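Local coordinates for glycosyl hydrolase family 62 protein (Coprinopsis cinerea, PDB 5B6T) that acts as an alpha-L-arabinofuranosidase of glycoside hydrolase family 62, probably releasing arabinose side groups from arabinoxylan, at residues W7-P12 and N257-D262; M144-D149 and C153-S158. One frame throughout, in Å; residues are numbered along the deposited sequence.

Interaction 1: W7-P12 and N257-D262; sequences WSSSGP and NAWTRD
Trp-259 reaches from the loop 257-262 to the chain leaving strand 7-9, laying its indole along Ser-10 to Pro-12. Strand 7-9, the N-terminal strand of the five-bladed beta-propeller, is paired with strands 252-254 and 305-311 in the blade that joins the two ends of the chain; the contact lies at its surface. The polar part centres on Ser-10 O. Trp-259 NE1 donates to it at 3.0 Å, in the carbonyl plane on a lone pair; the bond is noticeably bent, 145° at the hydrogen, with the acceptor tilted 17° from the ring plane. Ser-9 OG, anti to its own backbone N (chi1 -177°), swings round to donate to the same Ser-10 O at 2.7 Å from the other side of the carbonyl, and is also bonded to Tyr-288 OH. The apolar part is a CH-pi contact: Pro-12 CD stands 3.6 Å from the centroid of the Trp-259 five-membered ring, nearly on its normal. Pro-12 CB reaches on over the six-membered ring, 4.1 Å from Trp-259 CZ3. Putting an alanine at Trp-259 would probably cost Ser-10 O one of its two donors and leave Pro-12 without the aromatic surface beneath it. The indole is sandwiched, for on its opposite face the methyl of Thr-260 sits over the ring centre, CG2 being 3.8 Å above the Trp-259 plane.

Interaction 2: M144-D149 and C153-S158; sequences MWVICD and CHLFSS
Trp-145 and Phe-156 stand side by side as an antiparallel hydrogen-bonded pair, with Phe-156 CD1 at the edge of the indole, near its plane. With CG beside its backbone N (chi1 -69°), Phe-156 turns its ring edge to the neighbouring carbonyl, which lies in the ring plane: CD1 is 3.8 Å from Trp-145 O, which Phe-156 N grips at 2.7 Å. Ile-147 CG2 also comes to that ring's edge, 3.8 Å from Phe-156 CE1. His-154 repeats the pattern, its CD2 edge 3.5 Å from Ile-147 O. This is the beta hairpin of strands 142-148 and 152-158, the first two strands of one propeller blade, and Trp-145 lies on the face turned to strand 195-202, its side chain about 5 Å from the bound calcium and NE1 bonded to Val-199 O. On the other face Val-146 CG2 meets Leu-155 CD1 at 3.8 Å, the two chains crossing obliquely. Beside them the disulfide pair Cys-148 and Cys-153 has its SG atoms modelled 2.8 Å apart, too far for an intact bond, so its closure here is doubtful. At the hairpin end a water donates to Asp-149 OD2 and bonds His-154 NE2, whose ND1 is paired with Arg-166 NH1.

How the interactions relate
Interaction 1 and interaction 2 lie on opposite sides of the chain's centre, about 29 Å apart between centres and about 14 Å between nearest atoms. They belong to different blades of the propeller. Along the chain the hairpin of 144-149 and 153-158 is nested inside the long loop that 7-12 and 257-262 close. Interaction 2 is local, its segments separated by three residues; interaction 1 spans 245 residues. Interaction 2 is thus buried within a single blade, with Trp-145 reaching close to the calcium, whereas interaction 1 lies at the surface of the blade where the N-terminal strand joins strands from late in the sequence.

Interaction 1: W7-P12 and N257-D262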
loop_
_atom_site.group_PDB
_atom_site.type_symbol
_atom_site.label_atom_id
_atom_site.label_comp_id
_atom_site.label_asym_id
_atom_site.label_seq_id
_atom_site.Cartn_x
_atom_site.Cartn_y
_atom_site.Cartn_z
ATOM N N TRP A 7 8.101 -15.245 8.141
ATOM C CA TRP A 7 8.143 -15.083 6.679
ATOM C C TRP A 7 9.455 -15.581 6.113
ATOM O O TRP A 7 10.504 -15.583 6.789
ATOM C CB TRP A 7 8.035 -13.604 6.261
ATOM C CG TRP A 7 6.922 -12.847 6.881
ATOM C CD1 TRP A 7 6.980 -12.133 8.037
ATOM C CD2 TRP A 7 5.582 -12.716 6.380
ATOM N NE1 TRP A 7 5.759 -11.565 8.281
ATOM C CE2 TRP A 7 4.884 -11.906 7.285
ATOM C CE3 TRP A 7 4.906 -13.220 5.266
ATOM C CZ2 TRP A 7 3.529 -11.575 7.109
ATOM C CZ3 TRP A 7 3.582 -12.882 5.067
ATOM C CH2 TRP A 7 2.899 -12.058 5.996
ATOM N N SER A 8 9.399 -15.905 4.821
ATOM C CA SER A 8 10.572 -16.115 3.985
ATOM C C SER A 8 10.525 -15.110 2.839
ATOM O O SER A 8 9.516 -15.027 2.121
ATOM C CB SER A 8 10.600 -17.540 3.414
ATOM O OG SER A 8 11.708 -17.684 2.528
ATOM N N SER A 9 11.601 -14.348 2.686
ATOM C CA SER A 9 11.684 -13.324 1.664
ATOM C C SER A 9 12.456 -13.775 0.454
ATOM O O SER A 9 13.520 -14.407 0.563
ATOM C CB SER A 9 12.349 -12.059 2.188
ATOM O OG SER A 9 12.353 -11.040 1.171
ATOM N N SER A 10 11.928 -13.416 -0.705
ATOM C CA SER A 10 12.691 -13.431 -1.949
ATOM C C SER A 10 13.826 -12.437 -1.906
ATOM O O SER A 10 13.909 -11.608 -1.002
ATOM C CB SER A 10 11.783 -13.049 -3.112
ATOM O OG SER A 10 11.469 -11.657 -3.080
ATOM N N GLY A 11 14.685 -12.493 -2.912
ATOM C CA GLY A 11 15.575 -11.393 -3.183
ATOM C C GLY A 11 14.834 -10.232 -3.799
ATOM O O GLY A 11 13.599 -10.277 -3.921
ATOM N N PRO A 12 15.560 -9.179 -4.172
ATOM C CA PRO A 12 14.876 -8.069 -4.844
ATOM C C PRO A 12 14.379 -8.540 -6.191
ATOM O O PRO A 12 15.181 -9.102 -6.989
ATOM C CB PRO A 12 15.960 -7.012 -4.987
ATOM C CG PRO A 12 17.273 -7.730 -4.775
ATOM C CD PRO A 12 17.005 -8.964 -3.993
ATOM N N ASN A 257 20.617 -14.390 0.742
ATOM C CA ASN A 257 21.244 -13.526 1.735
ATOM C C ASN A 257 20.258 -12.439 2.134
ATOM O O ASN A 257 19.387 -12.054 1.335
ATOM C CB ASN A 257 22.524 -12.891 1.189
ATOM C CG ASN A 257 23.539 -13.926 0.768
ATOM O OD1 ASN A 257 23.962 -14.767 1.564
ATOM N ND2 ASN A 257 23.939 -13.866 -0.499
ATOM N N ALA A 258 20.398 -11.918 3.347
ATOM C CA ALA A 258 19.521 -10.833 3.793
ATOM C C ALA A 258 19.875 -9.531 3.050
ATOM O O ALA A 258 20.902 -8.926 3.341
ATOM C CB ALA A 258 19.637 -10.637 5.287
ATOM N N TRP A 259 19.031 -9.068 2.130
ATOM C CA TRP A 259 19.362 -7.903 1.304
ATOM C C TRP A 259 18.797 -6.589 1.837
ATOM O O TRP A 259 19.140 -5.492 1.370
ATOM C CB TRP A 259 18.926 -8.170 -0.126
ATOM C CG TRP A 259 17.440 -8.262 -0.310
ATOM C CD1 TRP A 259 16.683 -9.373 -0.203
ATOM C CD2 TRP A 259 16.552 -7.193 -0.692
ATOM N NE1 TRP A 259 15.358 -9.073 -0.455
ATOM C CE2 TRP A 259 15.254 -7.743 -0.778
ATOM C CE3 TRP A 259 16.730 -5.829 -0.966
ATOM C CZ2 TRP A 259 14.132 -6.979 -1.131
ATOM C CZ3 TRP A 259 15.608 -5.079 -1.352
ATOM C CH2 TRP A 259 14.334 -5.656 -1.410
ATOM N N THR A 260 17.917 -6.694 2.824
ATOM C CA THR A 260 17.300 -5.528 3.421
ATOM C C THR A 260 17.106 -5.786 4.907
ATOM O O THR A 260 16.826 -6.915 5.310
ATOM C CB THR A 260 15.946 -5.213 2.730
ATOM O OG1 THR A 260 15.378 -4.037 3.317
ATOM C CG2 THR A 260 14.966 -6.383 2.839
ATOM N N ARG A 261 17.236 -4.726 5.707
ATOM C CA ARG A 261 16.831 -4.708 7.115
ATOM C C ARG A 261 15.524 -3.959 7.347
ATOM O O ARG A 261 15.051 -3.904 8.476
ATOM C CB ARG A 261 17.924 -4.050 7.971
ATOM C CG ARG A 261 19.228 -4.841 8.005
ATOM C CD ARG A 261 20.187 -4.215 9.020
ATOM N NE ARG A 261 21.569 -4.458 8.614
ATOM C CZ ARG A 261 22.612 -3.673 8.904
ATOM N NH1 ARG A 261 22.470 -2.570 9.636
ATOM N NH2 ARG A 261 23.812 -3.998 8.444
ATOM N N ASP A 262 15.000 -3.356 6.275
ATOM C CA ASP A 262 13.767 -2.595 6.298
ATOM C C ASP A 262 12.685 -3.378 5.596
ATOM O O ASP A 262 12.916 -3.897 4.484
ATOM C CB ASP A 262 13.954 -1.272 5.561
ATOM C CG ASP A 262 14.898 -0.335 6.270
ATOM O OD1 ASP A 262 14.422 0.443 7.127
ATOM O OD2 ASP A 262 16.133 -0.360 5.960
#

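Interaction 2: M144-D149 and C153-S158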
loop_
_atom_site.group_PDB
_atom_site.type_symbol
_atom_site.label_atom_id
_atom_site.label_comp_id
_atom_site.label_asym_id
_atom_site.label_seq_id
_atom_site.Cartn_x
_atom_site.Cartn_y
_atom_site.Cartn_z
ATOM N N MET A 144 -3.159 6.794 0.597
ATOM C CA MET A 144 -4.613 6.779 0.524
ATOM C C MET A 144 -5.085 5.361 0.262
ATOM O O MET A 144 -4.600 4.713 -0.677
ATOM C CB MET A 144 -5.062 7.692 -0.625
ATOM C CG MET A 144 -4.394 9.052 -0.641
ATOM S SD MET A 144 -4.754 10.012 0.832
ATOM C CE MET A 144 -3.612 11.386 0.606
ATOM N N TRP A 145 -6.048 4.899 1.063
ATOM C CA TRP A 145 -6.519 3.518 0.977
ATOM C C TRP A 145 -8.026 3.418 1.120
ATOM O O TRP A 145 -8.589 3.866 2.145
ATOM C CB TRP A 145 -5.823 2.697 2.071
ATOM C CG TRP A 145 -6.217 1.250 2.067
ATOM C CD1 TRP A 145 -7.324 0.683 2.659
ATOM C CD2 TRP A 145 -5.505 0.179 1.464
ATOM N NE1 TRP A 145 -7.347 -0.649 2.412
ATOM C CE2 TRP A 145 -6.233 -1.002 1.700
ATOM C CE3 TRP A 145 -4.317 0.099 0.748
ATOM C CZ2 TRP A 145 -5.814 -2.252 1.213
ATOM C CZ3 TRP A 145 -3.922 -1.121 0.262
ATOM C CH2 TRP A 145 -4.649 -2.285 0.518
ATOM N N VAL A 146 -8.676 2.798 0.141
ATOM C CA VAL A 146 -10.117 2.541 0.152
ATOM C C VAL A 146 -10.407 1.091 0.508
ATOM O O VAL A 146 -9.768 0.172 0.010
ATOM C CB VAL A 146 -10.747 2.886 -1.226
ATOM C CG1 VAL A 146 -12.189 2.377 -1.314
ATOM C CG2 VAL A 146 -10.659 4.370 -1.527
ATOM N N ILE A 147 -11.415 0.904 1.357
ATOM C CA ILE A 147 -12.047 -0.404 1.575
ATOM C C ILE A 147 -13.537 -0.169 1.795
ATOM O O ILE A 147 -13.934 0.743 2.530
ATOM C CB ILE A 147 -11.386 -1.213 2.717
ATOM C CG1 ILE A 147 -12.130 -2.528 2.960
ATOM C CG2 ILE A 147 -11.256 -0.414 4.019
ATOM C CD1 ILE A 147 -11.414 -3.485 3.865
ATOM N N CYS A 148 -14.358 -1.019 1.169
ATOM C CA CYS A 148 -15.809 -0.943 1.280
ATOM C C CYS A 148 -16.364 -2.221 1.893
ATOM O O CYS A 148 -15.807 -3.298 1.716
ATOM C CB CYS A 148 -16.438 -0.756 -0.100
ATOM S SG CYS A 148 -15.685 0.589 -1.049
ATOM N N ASP A 149 -17.523 -2.110 2.539
ATOM C CA ASP A 149 -18.274 -3.304 2.912
ATOM C C ASP A 149 -19.587 -3.266 2.111
ATOM O O ASP A 149 -19.650 -2.573 1.106
ATOM C CB ASP A 149 -18.436 -3.389 4.435
ATOM C CG ASP A 149 -19.400 -2.361 5.010
ATOM O OD1 ASP A 149 -19.972 -1.521 4.302
ATOM O OD2 ASP A 149 -19.587 -2.408 6.244
ATOM N N CYS A 153 -18.243 2.873 1.975
ATOM C CA CYS A 153 -16.862 2.944 1.550
ATOM C C CYS A 153 -16.091 3.803 2.520
ATOM O O CYS A 153 -16.620 4.809 3.013
ATOM C CB CYS A 153 -16.763 3.551 0.154
ATOM S SG CYS A 153 -17.631 2.553 -1.073
ATOM N N HIS A 154 -14.872 3.367 2.826
ATOM C CA HIS A 154 -13.995 4.059 3.760
ATOM C C HIS A 154 -12.724 4.487 3.050
ATOM O O HIS A 154 -12.185 3.730 2.237
ATOM C CB HIS A 154 -13.639 3.151 4.964
ATOM C CG HIS A 154 -14.849 2.656 5.708
ATOM N ND1 HIS A 154 -15.316 3.272 6.845
ATOM C CD2 HIS A 154 -15.683 1.623 5.469
ATOM C CE1 HIS A 154 -16.406 2.643 7.262
ATOM N NE2 HIS A 154 -16.627 1.621 6.459
ATOM N N LEU A 155 -12.243 5.663 3.396
ATOM C CA LEU A 155 -11.020 6.190 2.825
ATOM C C LEU A 155 -10.063 6.534 3.963
ATOM O O LEU A 155 -10.316 7.444 4.778
ATOM C CB LEU A 155 -11.337 7.421 1.962
ATOM C CG LEU A 155 -10.126 8.183 1.392
ATOM C CD1 LEU A 155 -9.271 7.300 0.489
ATOM C CD2 LEU A 155 -10.561 9.424 0.638
ATOM N N PHE A 156 -8.992 5.761 4.043
ATOM C CA PHE A 156 -7.962 5.959 5.042
ATOM C C PHE A 156 -6.800 6.753 4.468
ATOM O O PHE A 156 -6.475 6.662 3.290
ATOM C CB PHE A 156 -7.416 4.611 5.538
ATOM C CG PHE A 156 -8.394 3.806 6.355
ATOM C CD1 PHE A 156 -9.368 2.977 5.754
ATOM C CD2 PHE A 156 -8.339 3.868 7.725
ATOM C CE1 PHE A 156 -10.240 2.240 6.541
ATOM C CE2 PHE A 156 -9.201 3.126 8.497
ATOM C CZ PHE A 156 -10.145 2.315 7.909
ATOM N N SER A 157 -6.108 7.472 5.340
ATOM C CA SER A 157 -4.918 8.213 4.973
ATOM C C SER A 157 -4.081 8.503 6.232
ATOM O O SER A 157 -4.576 8.445 7.371
ATOM C CB SER A 157 -5.318 9.496 4.215
ATOM O OG SER A 157 -5.965 10.436 5.057
ATOM N N SER A 158 -2.812 8.835 5.999
ATOM C CA SER A 158 -1.852 9.142 7.036
ATOM C C SER A 158 -1.273 10.547 6.910
ATOM O O SER A 158 -1.385 11.177 5.876
ATOM C CB SER A 158 -0.704 8.123 6.947
ATOM O OG SER A 158 -1.182 6.842 7.238
HETATM O O HOH W 1 -18.422 -0.292 7.596
#